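Local atomic coordinates of beta-galactosidase (Marinomonas sp. ef1, PDB entry 6Y2K), a protein that hydrolyses terminal beta-D-galactosides, probably including lactose, as a cold-active, hexameric beta-galactosidase of glycoside hydrolase family 42. Residues K2-Y8 with G28-V34; L58-H62 with Y128-V134; R309-Q315 with A346-F352. All coordinates share one frame. Where two conformers were deposited one is given. Numbering follows the deposited sequence.

Contact 1: K2-Y8 with G28-V34; sequences KLGVCYY and GIQYVRV
Val5 is the apolar centre. Its CG1 lies 4.0 Å from Ile29 CG2 and 4.3 Å from Val32 CG2. Ile29 is in the mm rotamer, so its CD1 reaches 3.9 Å from Leu3 CB. Tyr7 CB packs 3.5 Å from Val32 CG1. Met24 of helix 17-27 covers Val5 and Val32. Strands 2-6 and 29-34 run parallel at 37°, 4.5 Å apart at closest approach. Gly4 pairs with Tyr31, Val5 with Val32 and Cys6 with Arg33. Tyr31 O accepts from Val5 N (2.9 Å), Val5 O from Arg33 N (2.9 Å), and Arg33 O from Tyr7 N (2.9 Å). Leu3 O accepts Gln30 N (2.8 Å) and Tyr31 N (3.3 Å). Gly28, with positive phi, ends helix 17-27 in a Schellman motif. Cys6 SG sits over the Arg33 guanidinium, 3.4 Å from NH2; Arg33 is salt-bridged to Glu36 and Glu314. At the edge, one water joins Lys2 NZ to Tyr31 OH, another Leu3 N, Gly28 O and Gln30 OE1. This is the first beta-alpha-beta unit of a TIM barrel.

Contact 2: L58-H62 with Y128-V134; sequences LDILH and YGHHPAV
Leu58 is the main bump. It projects from helix 52-63 in the mt rotamer into a hollow of the segment 128-134. One wall of the hollow is the Tyr128 ring, with Leu58 CD1 3.4 Å from Tyr128 CD1. A second wall is the His131 ring. Leu58 CB sits over its face, 4.1 Å from the centroid, in a CH-pi contact. Val134 adds a further wall, with Leu58 CD1 4.3 Å from Val134 CG2. Ala133 is the bump in the other direction. Its CB enters the shallow gap between Leu58 and His62, one helical turn apart. Ala133 CB lies 3.6 Å from Leu58 O and 3.8 Å from His62 CB. The closest CA atoms are those of His62 and Ala133, 5.0 Å apart.

The segment 128-134 is an alpha-beta loop of the TIM barrel. It leads from helix 111-128 into strand 134-138, at the N-terminal end of the barrel strands. The helix 52-63 comes before the neighbouring strand 67-71, where Val68 shares a backbone hydrogen bond with Ala133. Two type I turns shape the loop, Tyr128 to His131 and His131 to Val134. His131 belongs to both. Its ND1 accepts from Ala133 N at 3.1 Å, which fixes the ring against the second turn.

Near the surface, His62 is at chi1 t. Pro132 CG lies over one face of its ring, and His62 CE1 is 3.9 Å from Pro132 CB. On the other flank, His131 NE2 gives a weak hydrogen bond to Asp59 OD1 (3.1 Å). Asp59 OD1 also binds a glycerol, probably from the crystallisation liquor. Tyr128 OH turns to Asp55.

Contact 3: R309-Q315 with A346-F352; sequences RLWIMEQ and AELVSYF
This is a buried pairing of neighbouring parallel strands in the TIM barrel, the seventh (310-315) with the eighth (348-352). Helix 333-343 connects them. The axes of 310-312 and 348-352 cross at 20°, 4.8 Å apart. Ile312 pairs with Val349 and Gln315 with Tyr351. The register shifts by one between these pairs, a beta bulge, where Met313 takes helical backbone angles (-74/-33). Leu348 O accepts from Ile312 N (2.9 Å), and Ile312 O from Ser350 N (2.7 Å). At the bulge, Ser350 OG donates to Met313 O (2.9 Å). Gln315 N closes the bulge with a weak hydrogen bond to Ser350 O (2.7 Å).

At the N-terminal end, Glu347 N donates to Leu310 O (2.9 Å). Arg309 makes a two-pronged salt bridge to Glu347, NE to OE2 (2.9 Å) and NH2 to OE1 (3.0 Å). Trp311 NE1 also donates to Glu347 OE1 (2.8 Å). Leu348 CD2 sits over the Trp311 six-membered ring, 3.9 Å from its centroid. Ile312 CD1 meets Ala346 CB at 3.9 Å, and Ala341 of helix 333-343 packs on Ile312 and Val349.

At the C-terminal end, Glu314 CB is 4.0 Å from Phe352 CB. The Glu314 carboxylate binds Tyr267 and Arg33. GH-A glycosidases carry their nucleophile glutamate at the end of the seventh barrel strand, and the place of Glu314 is consistent with such an active site.

All three contacts belong to the TIM barrel and follow in series along the chain. Contact 1 joins strands one and two, contact 3 strands seven and eight. Strands 2-6 and 348-352 are neighbours, so these contacts meet where the barrel closes, their centres 9 Å apart. Gly4 N to Val349 O (2.9 Å) and Cys6 N to Tyr351 O (2.8 Å) are probable hydrogen bonds. The Arg33-Glu314 pair brings both to the C-terminal mouth, where the active site of such enzymes probably lies. Contact 2 lies at the rim, where helix 52-63 meets the loop into strand 134-138, its centre 14 Å from contact 1 and 20 Å from contact 3. Leu61 of the helix layer touches Val34.

Contact 1: K2-Y8 with G28-V34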
loop_
_atom_site.group_PDB
_atom_site.type_symbol
_atom_site.label_atom_id
_atom_site.label_comp_id
_atom_site.label_asym_id
_atom_site.label_seq_id
_atom_site.Cartn_x
_atom_site.Cartn_y
_atom_site.Cartn_z
ATOM N N LYS A 2 15.643 38.771 -28.546
ATOM C CA LYS A 2 16.435 38.331 -29.697
ATOM C C LYS A 2 16.923 36.899 -29.518
ATOM O O LYS A 2 17.016 36.414 -28.398
ATOM C CB LYS A 2 17.618 39.266 -29.885
ATOM C CG LYS A 2 17.195 40.693 -30.186
ATOM C CD LYS A 2 18.360 41.520 -30.681
ATOM C CE LYS A 2 17.897 42.880 -31.178
ATOM N NZ LYS A 2 17.486 43.771 -30.059
ATOM N N LEU A 3 17.225 36.236 -30.632
ATOM C CA LEU A 3 17.686 34.850 -30.625
ATOM C C LEU A 3 19.166 34.735 -30.980
ATOM O O LEU A 3 19.709 35.551 -31.735
ATOM C CB LEU A 3 16.861 34.013 -31.594
ATOM C CG LEU A 3 15.355 33.921 -31.308
ATOM C CD1 LEU A 3 14.729 33.012 -32.340
ATOM C CD2 LEU A 3 15.050 33.420 -29.901
ATOM N N GLY A 4 19.801 33.699 -30.433
ATOM C CA GLY A 4 21.215 33.434 -30.642
ATOM C C GLY A 4 21.509 31.952 -30.776
ATOM O O GLY A 4 20.630 31.111 -30.575
ATOM N N VAL A 5 22.754 31.627 -31.105
ATOM C CA VAL A 5 23.203 30.238 -31.083
ATOM C C VAL A 5 24.684 30.122 -30.718
ATOM O O VAL A 5 25.477 31.006 -31.035
ATOM C CB VAL A 5 22.882 29.533 -32.424
ATOM C CG1 VAL A 5 23.792 30.011 -33.546
ATOM C CG2 VAL A 5 22.947 28.019 -32.271
ATOM N N CYS A 6 25.035 29.030 -30.033
ATOM C CA CYS A 6 26.420 28.674 -29.751
ATOM C C CYS A 6 26.924 27.808 -30.902
ATOM O O CYS A 6 26.278 26.826 -31.270
ATOM C CB CYS A 6 26.515 27.916 -28.424
ATOM S SG CYS A 6 25.880 28.862 -27.028
ATOM N N TYR A 7 28.082 28.175 -31.459
ATOM C CA TYR A 7 28.580 27.647 -32.737
ATOM C C TYR A 7 30.067 27.287 -32.657
ATOM O O TYR A 7 30.838 27.955 -31.961
ATOM C CB TYR A 7 28.352 28.717 -33.810
ATOM C CG TYR A 7 28.765 28.375 -35.229
ATOM C CD1 TYR A 7 28.443 27.152 -35.808
ATOM C CD2 TYR A 7 29.439 29.313 -36.015
ATOM C CE1 TYR A 7 28.807 26.865 -37.125
ATOM C CE2 TYR A 7 29.801 29.036 -37.326
ATOM C CZ TYR A 7 29.487 27.820 -37.881
ATOM O OH TYR A 7 29.853 27.559 -39.183
ATOM N N TYR A 8 30.454 26.219 -33.364
ATOM C CA TYR A 8 31.838 25.711 -33.383
ATOM C C TYR A 8 32.327 25.545 -34.825
ATOM O O TYR A 8 32.389 24.437 -35.340
ATOM C CB TYR A 8 31.931 24.421 -32.551
ATOM C CG TYR A 8 31.516 24.746 -31.130
ATOM C CD1 TYR A 8 30.169 24.700 -30.754
ATOM C CD2 TYR A 8 32.438 25.226 -30.214
ATOM C CE1 TYR A 8 29.765 25.063 -29.485
ATOM C CE2 TYR A 8 32.046 25.589 -28.934
ATOM C CZ TYR A 8 30.704 25.502 -28.582
ATOM O OH TYR A 8 30.301 25.866 -27.339
ATOM N N GLY A 28 16.102 33.291 -37.903
ATOM C CA GLY A 28 15.904 34.493 -37.085
ATOM C C GLY A 28 16.966 34.715 -36.021
ATOM O O GLY A 28 16.815 35.607 -35.174
ATOM N N ILE A 29 18.040 33.919 -36.069
ATOM C CA ILE A 29 19.186 34.075 -35.172
ATOM C C ILE A 29 19.889 35.399 -35.486
ATOM O O ILE A 29 20.146 35.696 -36.652
ATOM C CB ILE A 29 20.210 32.926 -35.352
ATOM C CG1 ILE A 29 19.593 31.546 -35.051
ATOM C CG2 ILE A 29 21.428 33.137 -34.471
ATOM C CD1 ILE A 29 18.972 31.418 -33.679
ATOM N N GLN A 30 20.199 36.178 -34.448
ATOM C CA GLN A 30 20.901 37.461 -34.592
ATOM C C GLN A 30 22.293 37.508 -33.941
ATOM O O GLN A 30 23.109 38.371 -34.319
ATOM C CB GLN A 30 20.038 38.590 -34.022
ATOM C CG GLN A 30 18.749 38.833 -34.791
ATOM C CD GLN A 30 17.953 39.994 -34.231
ATOM O OE1 GLN A 30 16.916 39.812 -33.588
ATOM N NE2 GLN A 30 18.445 41.205 -34.465
ATOM N N TYR A 31 22.549 36.626 -32.959
ATOM C CA TYR A 31 23.823 36.557 -32.237
ATOM C C TYR A 31 24.406 35.150 -32.312
ATOM O O TYR A 31 23.676 34.164 -32.281
ATOM C CB TYR A 31 23.645 36.922 -30.763
ATOM C CG TYR A 31 23.498 38.393 -30.502
ATOM C CD1 TYR A 31 22.323 39.056 -30.843
ATOM C CD2 TYR A 31 24.518 39.125 -29.898
ATOM C CE1 TYR A 31 22.171 40.412 -30.607
ATOM C CE2 TYR A 31 24.376 40.482 -29.651
ATOM C CZ TYR A 31 23.201 41.122 -30.012
ATOM O OH TYR A 31 23.031 42.468 -29.776
ATOM N N VAL A 32 25.732 35.066 -32.398
ATOM C CA VAL A 32 26.432 33.786 -32.495
ATOM C C VAL A 32 27.656 33.800 -31.587
ATOM O O VAL A 32 28.486 34.712 -31.688
ATOM C CB VAL A 32 26.881 33.499 -33.943
ATOM C CG1 VAL A 32 27.553 32.127 -34.044
ATOM C CG2 VAL A 32 25.698 33.589 -34.896
ATOM N N ARG A 33 27.780 32.795 -30.713
ATOM C CA ARG A 33 28.963 32.669 -29.859
ATOM C C ARG A 33 29.976 31.709 -30.493
ATOM O O ARG A 33 29.608 30.646 -30.988
ATOM C CB ARG A 33 28.596 32.204 -28.449
ATOM C CG ARG A 33 29.747 32.313 -27.461
ATOM C CD ARG A 33 29.472 31.584 -26.158
ATOM N NE ARG A 33 29.332 30.143 -26.361
ATOM C CZ ARG A 33 29.009 29.270 -25.409
ATOM N NH1 ARG A 33 28.803 29.669 -24.154
ATOM N NH2 ARG A 33 28.897 27.981 -25.716
ATOM N N VAL A 34 31.248 32.111 -30.501
ATOM C CA VAL A 34 32.347 31.240 -30.943
ATOM C C VAL A 34 33.600 31.406 -30.073
ATOM O O VAL A 34 33.770 32.430 -29.407
ATOM C CB VAL A 34 32.748 31.495 -32.424
ATOM C CG1 VAL A 34 31.545 31.353 -33.350
ATOM C CG2 VAL A 34 33.411 32.853 -32.602
HETATM O O HOH W 1 20.364 43.576 -28.767
HETATM O O HOH W 2 16.171 37.127 -33.071
#

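Contact 2: L58-H62 with Y128-V134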
loop_
_atom_site.group_PDB
_atom_site.type_symbol
_atom_site.label_atom_id
_atom_site.label_comp_id
_atom_site.label_asym_id
_atom_site.label_seq_id
_atom_site.Cartn_x
_atom_site.Cartn_y
_atom_site.Cartn_z
ATOM N N LEU A 58 34.716 35.046 -38.557
ATOM C CA LEU A 58 34.108 36.303 -38.128
ATOM C C LEU A 58 33.631 37.123 -39.337
ATOM O O LEU A 58 32.550 37.702 -39.291
ATOM C CB LEU A 58 35.068 37.134 -37.281
ATOM C CG LEU A 58 35.478 36.587 -35.908
ATOM C CD1 LEU A 58 36.531 37.487 -35.282
ATOM C CD2 LEU A 58 34.282 36.461 -34.984
ATOM N N ASP A 59 34.417 37.151 -40.416
ATOM C CA ASP A 59 33.997 37.871 -41.638
ATOM C C ASP A 59 32.736 37.269 -42.265
ATOM O O ASP A 59 31.836 38.008 -42.654
ATOM C CB ASP A 59 35.135 37.962 -42.677
ATOM C CG ASP A 59 36.215 38.987 -42.298
ATOM O OD1 ASP A 59 36.039 39.778 -41.339
ATOM O OD2 ASP A 59 37.262 39.000 -42.977
ATOM N N ILE A 60 32.654 35.941 -42.333
ATOM C CA ILE A 60 31.476 35.264 -42.886
ATOM C C ILE A 60 30.220 35.570 -42.053
ATOM O O ILE A 60 29.175 35.925 -42.608
ATOM C CB ILE A 60 31.708 33.740 -43.047
ATOM C CG1 ILE A 60 32.682 33.492 -44.211
ATOM C CG2 ILE A 60 30.396 32.986 -43.292
ATOM C CD1 ILE A 60 33.320 32.122 -44.229
ATOM N N LEU A 61 30.341 35.457 -40.728
ATOM C CA LEU A 61 29.235 35.767 -39.817
ATOM C C LEU A 61 28.799 37.237 -39.948
ATOM O O LEU A 61 27.603 37.522 -40.005
ATOM C CB LEU A 61 29.615 35.440 -38.364
ATOM C CG LEU A 61 29.872 33.955 -38.071
ATOM C CD1 LEU A 61 30.558 33.773 -36.723
ATOM C CD2 LEU A 61 28.575 33.154 -38.132
ATOM N N HIS A 62 29.767 38.154 -40.017
ATOM C CA HIS A 62 29.476 39.579 -40.224
ATOM C C HIS A 62 28.726 39.847 -41.535
ATOM O O HIS A 62 27.792 40.645 -41.559
ATOM C CB HIS A 62 30.758 40.406 -40.201
ATOM C CG HIS A 62 30.522 41.884 -40.178
ATOM N ND1 HIS A 62 29.846 42.513 -39.152
ATOM C CD2 HIS A 62 30.876 42.859 -41.049
ATOM C CE1 HIS A 62 29.791 43.811 -39.397
ATOM N NE2 HIS A 62 30.406 44.047 -40.543
ATOM N N TYR A 128 41.186 41.224 -32.124
ATOM C CA TYR A 128 39.745 41.230 -32.432
ATOM C C TYR A 128 38.905 42.236 -31.669
ATOM O O TYR A 128 37.703 42.356 -31.950
ATOM C CB TYR A 128 39.152 39.834 -32.193
ATOM C CG TYR A 128 39.773 38.754 -33.038
ATOM C CD1 TYR A 128 39.563 38.706 -34.412
ATOM C CD2 TYR A 128 40.578 37.785 -32.467
ATOM C CE1 TYR A 128 40.133 37.710 -35.185
ATOM C CE2 TYR A 128 41.153 36.795 -33.227
ATOM C CZ TYR A 128 40.931 36.758 -34.582
ATOM O OH TYR A 128 41.513 35.750 -35.298
ATOM N N GLY A 129 39.508 42.959 -30.725
ATOM C CA GLY A 129 38.773 43.897 -29.876
ATOM C C GLY A 129 38.034 45.011 -30.603
ATOM O O GLY A 129 37.072 45.565 -30.056
ATOM N N HIS A 130 38.479 45.348 -31.819
ATOM C CA HIS A 130 37.796 46.351 -32.666
ATOM C C HIS A 130 37.234 45.792 -33.975
ATOM O O HIS A 130 36.866 46.547 -34.870
ATOM C CB HIS A 130 38.743 47.528 -32.937
ATOM C CG HIS A 130 39.172 48.238 -31.693
ATOM N ND1 HIS A 130 40.470 48.636 -31.472
ATOM C CD2 HIS A 130 38.477 48.597 -30.589
ATOM C CE1 HIS A 130 40.555 49.223 -30.291
ATOM N NE2 HIS A 130 39.359 49.208 -29.732
ATOM N N HIS A 131 37.125 44.470 -34.069
ATOM C CA HIS A 131 36.552 43.831 -35.241
ATOM C C HIS A 131 35.053 44.176 -35.279
ATOM O O HIS A 131 34.387 44.084 -34.242
ATOM C CB HIS A 131 36.773 42.321 -35.166
ATOM C CG HIS A 131 36.522 41.607 -36.453
ATOM N ND1 HIS A 131 35.265 41.470 -36.991
ATOM C CD2 HIS A 131 37.366 40.977 -37.305
ATOM C CE1 HIS A 131 35.346 40.802 -38.128
ATOM N NE2 HIS A 131 36.610 40.490 -38.339
ATOM N N PRO A 132 34.520 44.598 -36.454
ATOM C CA PRO A 132 33.117 45.028 -36.508
ATOM C C PRO A 132 32.070 43.930 -36.271
ATOM O O PRO A 132 30.925 44.246 -35.963
ATOM C CB PRO A 132 32.971 45.621 -37.925
ATOM C CG PRO A 132 34.065 45.003 -38.719
ATOM C CD PRO A 132 35.197 44.765 -37.758
ATOM N N ALA A 133 32.454 42.669 -36.448
ATOM C CA ALA A 133 31.610 41.518 -36.081
ATOM C C ALA A 133 31.451 41.318 -34.571
ATOM O O ALA A 133 30.443 40.785 -34.138
ATOM C CB ALA A 133 32.156 40.225 -36.703
ATOM N N VAL A 134 32.439 41.723 -33.778
ATOM C CA VAL A 134 32.459 41.383 -32.352
ATOM C C VAL A 134 31.650 42.400 -31.554
ATOM O O VAL A 134 32.042 43.560 -31.434
ATOM C CB VAL A 134 33.900 41.265 -31.813
ATOM C CG1 VAL A 134 33.910 40.976 -30.312
ATOM C CG2 VAL A 134 34.650 40.174 -32.562
#

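Contact 3: R309-Q315 with A346-F352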
loop_
_atom_site.group_PDB
_atom_site.type_symbol
_atom_site.label_atom_id
_atom_site.label_comp_id
_atom_site.label_asym_id
_atom_site.label_seq_id
_atom_site.Cartn_x
_atom_site.Cartn_y
_atom_site.Cartn_z
ATOM N N ARG A 309 20.463 43.434 -16.641
ATOM C CA ARG A 309 20.754 42.826 -17.943
ATOM C C ARG A 309 20.983 41.300 -17.870
ATOM O O ARG A 309 21.965 40.826 -17.272
ATOM C CB ARG A 309 21.962 43.516 -18.558
ATOM C CG ARG A 309 21.730 45.005 -18.801
ATOM C CD ARG A 309 22.772 45.591 -19.735
ATOM N NE ARG A 309 22.712 44.989 -21.064
ATOM C CZ ARG A 309 23.682 45.062 -21.981
ATOM N NH1 ARG A 309 24.825 45.703 -21.726
ATOM N NH2 ARG A 309 23.516 44.481 -23.163
ATOM N N LEU A 310 20.065 40.564 -18.497
ATOM C CA LEU A 310 20.010 39.104 -18.464
ATOM C C LEU A 310 20.031 38.569 -19.879
ATOM O O LEU A 310 19.256 39.041 -20.707
ATOM C CB LEU A 310 18.692 38.660 -17.820
ATOM C CG LEU A 310 18.319 37.168 -17.863
ATOM C CD1 LEU A 310 19.276 36.362 -16.996
ATOM C CD2 LEU A 310 16.882 36.956 -17.416
ATOM N N TRP A 311 20.911 37.598 -20.143
ATOM C CA TRP A 311 20.857 36.752 -21.332
ATOM C C TRP A 311 20.762 35.288 -20.898
ATOM O O TRP A 311 21.120 34.939 -19.771
ATOM C CB TRP A 311 22.122 36.870 -22.193
ATOM C CG TRP A 311 22.441 38.210 -22.806
ATOM C CD1 TRP A 311 21.684 39.340 -22.793
ATOM C CD2 TRP A 311 23.617 38.527 -23.554
ATOM N NE1 TRP A 311 22.322 40.356 -23.467
ATOM C CE2 TRP A 311 23.512 39.878 -23.952
ATOM C CE3 TRP A 311 24.754 37.799 -23.920
ATOM C CZ2 TRP A 311 24.512 40.524 -24.698
ATOM C CZ3 TRP A 311 25.757 38.443 -24.666
ATOM C CH2 TRP A 311 25.618 39.792 -25.052
ATOM N N ILE A 312 20.286 34.436 -21.801
ATOM C CA ILE A 312 20.475 32.999 -21.676
ATOM C C ILE A 312 21.506 32.664 -22.754
ATOM O O ILE A 312 21.198 32.727 -23.941
ATOM C CB ILE A 312 19.163 32.200 -21.880
ATOM C CG1 ILE A 312 18.285 32.243 -20.616
ATOM C CG2 ILE A 312 19.462 30.726 -22.180
ATOM C CD1 ILE A 312 17.865 33.616 -20.142
ATOM N N MET A 313 22.735 32.357 -22.340
ATOM C CA MET A 313 23.809 32.029 -23.278
ATOM C C MET A 313 23.647 30.639 -23.879
ATOM O O MET A 313 24.042 30.425 -25.017
ATOM C CB MET A 313 25.174 32.123 -22.599
ATOM C CG MET A 313 26.362 32.061 -23.545
ATOM S SD MET A 313 26.416 33.508 -24.633
ATOM C CE MET A 313 27.101 34.707 -23.508
ATOM N N GLU A 314 23.096 29.698 -23.107
ATOM C CA GLU A 314 22.902 28.314 -23.562
ATOM C C GLU A 314 21.507 27.817 -23.173
ATOM O O GLU A 314 21.208 27.657 -21.987
ATOM C CB GLU A 314 23.966 27.379 -22.962
ATOM C CG GLU A 314 25.421 27.758 -23.249
ATOM C CD GLU A 314 26.432 26.828 -22.602
ATOM O OE1 GLU A 314 26.025 25.759 -22.108
ATOM O OE2 GLU A 314 27.649 27.157 -22.582
ATOM N N GLN A 315 20.656 27.589 -24.173
ATOM C CA GLN A 315 19.304 27.063 -23.958
ATOM C C GLN A 315 19.189 25.655 -24.522
ATOM O O GLN A 315 19.541 25.416 -25.693
ATOM C CB GLN A 315 18.265 27.962 -24.637
ATOM C CG GLN A 315 16.813 27.557 -24.400
ATOM C CD GLN A 315 16.426 27.618 -22.930
ATOM O OE1 GLN A 315 16.452 28.691 -22.321
ATOM N NE2 GLN A 315 16.060 26.472 -22.356
ATOM N N ALA A 346 14.882 38.713 -20.381
ATOM C CA ALA A 346 16.058 38.304 -21.131
ATOM C C ALA A 346 16.116 39.086 -22.439
ATOM O O ALA A 346 15.124 39.133 -23.169
ATOM C CB ALA A 346 16.028 36.813 -21.418
ATOM N N GLU A 347 17.262 39.720 -22.701
ATOM C CA GLU A 347 17.497 40.434 -23.965
ATOM C C GLU A 347 17.691 39.444 -25.099
ATOM O O GLU A 347 17.263 39.689 -26.234
ATOM C CB GLU A 347 18.761 41.296 -23.878
ATOM C CG GLU A 347 18.754 42.377 -22.804
ATOM C CD GLU A 347 20.034 43.214 -22.794
ATOM O OE1 GLU A 347 21.019 42.875 -23.496
ATOM O OE2 GLU A 347 20.066 44.221 -22.052
ATOM N N LEU A 348 18.356 38.336 -24.777
ATOM C CA LEU A 348 18.825 37.367 -25.753
ATOM C C LEU A 348 18.632 35.962 -25.199
ATOM O O LEU A 348 18.936 35.736 -24.042
ATOM C CB LEU A 348 20.313 37.610 -25.997
ATOM C CG LEU A 348 21.076 36.622 -26.873
ATOM C CD1 LEU A 348 20.512 36.656 -28.285
ATOM C CD2 LEU A 348 22.555 36.974 -26.852
ATOM N N VAL A 349 18.131 35.043 -26.025
ATOM C CA VAL A 349 18.134 33.610 -25.723
ATOM C C VAL A 349 18.945 32.894 -26.797
ATOM O O VAL A 349 18.557 32.887 -27.972
ATOM C CB VAL A 349 16.701 33.039 -25.668
ATOM C CG1 VAL A 349 16.703 31.512 -25.600
ATOM C CG2 VAL A 349 15.963 33.634 -24.477
ATOM N N SER A 350 20.062 32.299 -26.387
ATOM C CA SER A 350 20.980 31.624 -27.296
ATOM C C SER A 350 20.946 30.112 -27.057
ATOM O O SER A 350 21.082 29.662 -25.918
ATOM C CB SER A 350 22.399 32.211 -27.134
ATOM O OG SER A 350 23.397 31.386 -27.703
ATOM N N TYR A 351 20.763 29.344 -28.126
ATOM C CA TYR A 351 20.711 27.891 -28.027
ATOM C C TYR A 351 22.109 27.282 -28.082
ATOM O O TYR A 351 23.088 27.977 -28.351
ATOM C CB TYR A 351 19.840 27.308 -29.141
ATOM C CG TYR A 351 18.454 27.907 -29.212
ATOM C CD1 TYR A 351 17.457 27.503 -28.334
ATOM C CD2 TYR A 351 18.141 28.875 -30.156
ATOM C CE1 TYR A 351 16.187 28.048 -28.394
ATOM C CE2 TYR A 351 16.875 29.425 -30.225
ATOM C CZ TYR A 351 15.903 29.008 -29.341
ATOM O OH TYR A 351 14.641 29.553 -29.406
ATOM N N PHE A 352 22.193 25.982 -27.825
ATOM C CA PHE A 352 23.470 25.277 -27.844
ATOM C C PHE A 352 23.268 23.775 -28.007
ATOM O O PHE A 352 22.612 23.134 -27.185
ATOM C CB PHE A 352 24.261 25.566 -26.567
ATOM C CG PHE A 352 25.422 24.640 -26.351
ATOM C CD1 PHE A 352 25.215 23.325 -25.966
ATOM C CD2 PHE A 352 26.723 25.082 -26.533
ATOM C CE1 PHE A 352 26.281 22.470 -25.767
ATOM C CE2 PHE A 352 27.794 24.231 -26.335
ATOM C CZ PHE A 352 27.573 22.923 -25.951
#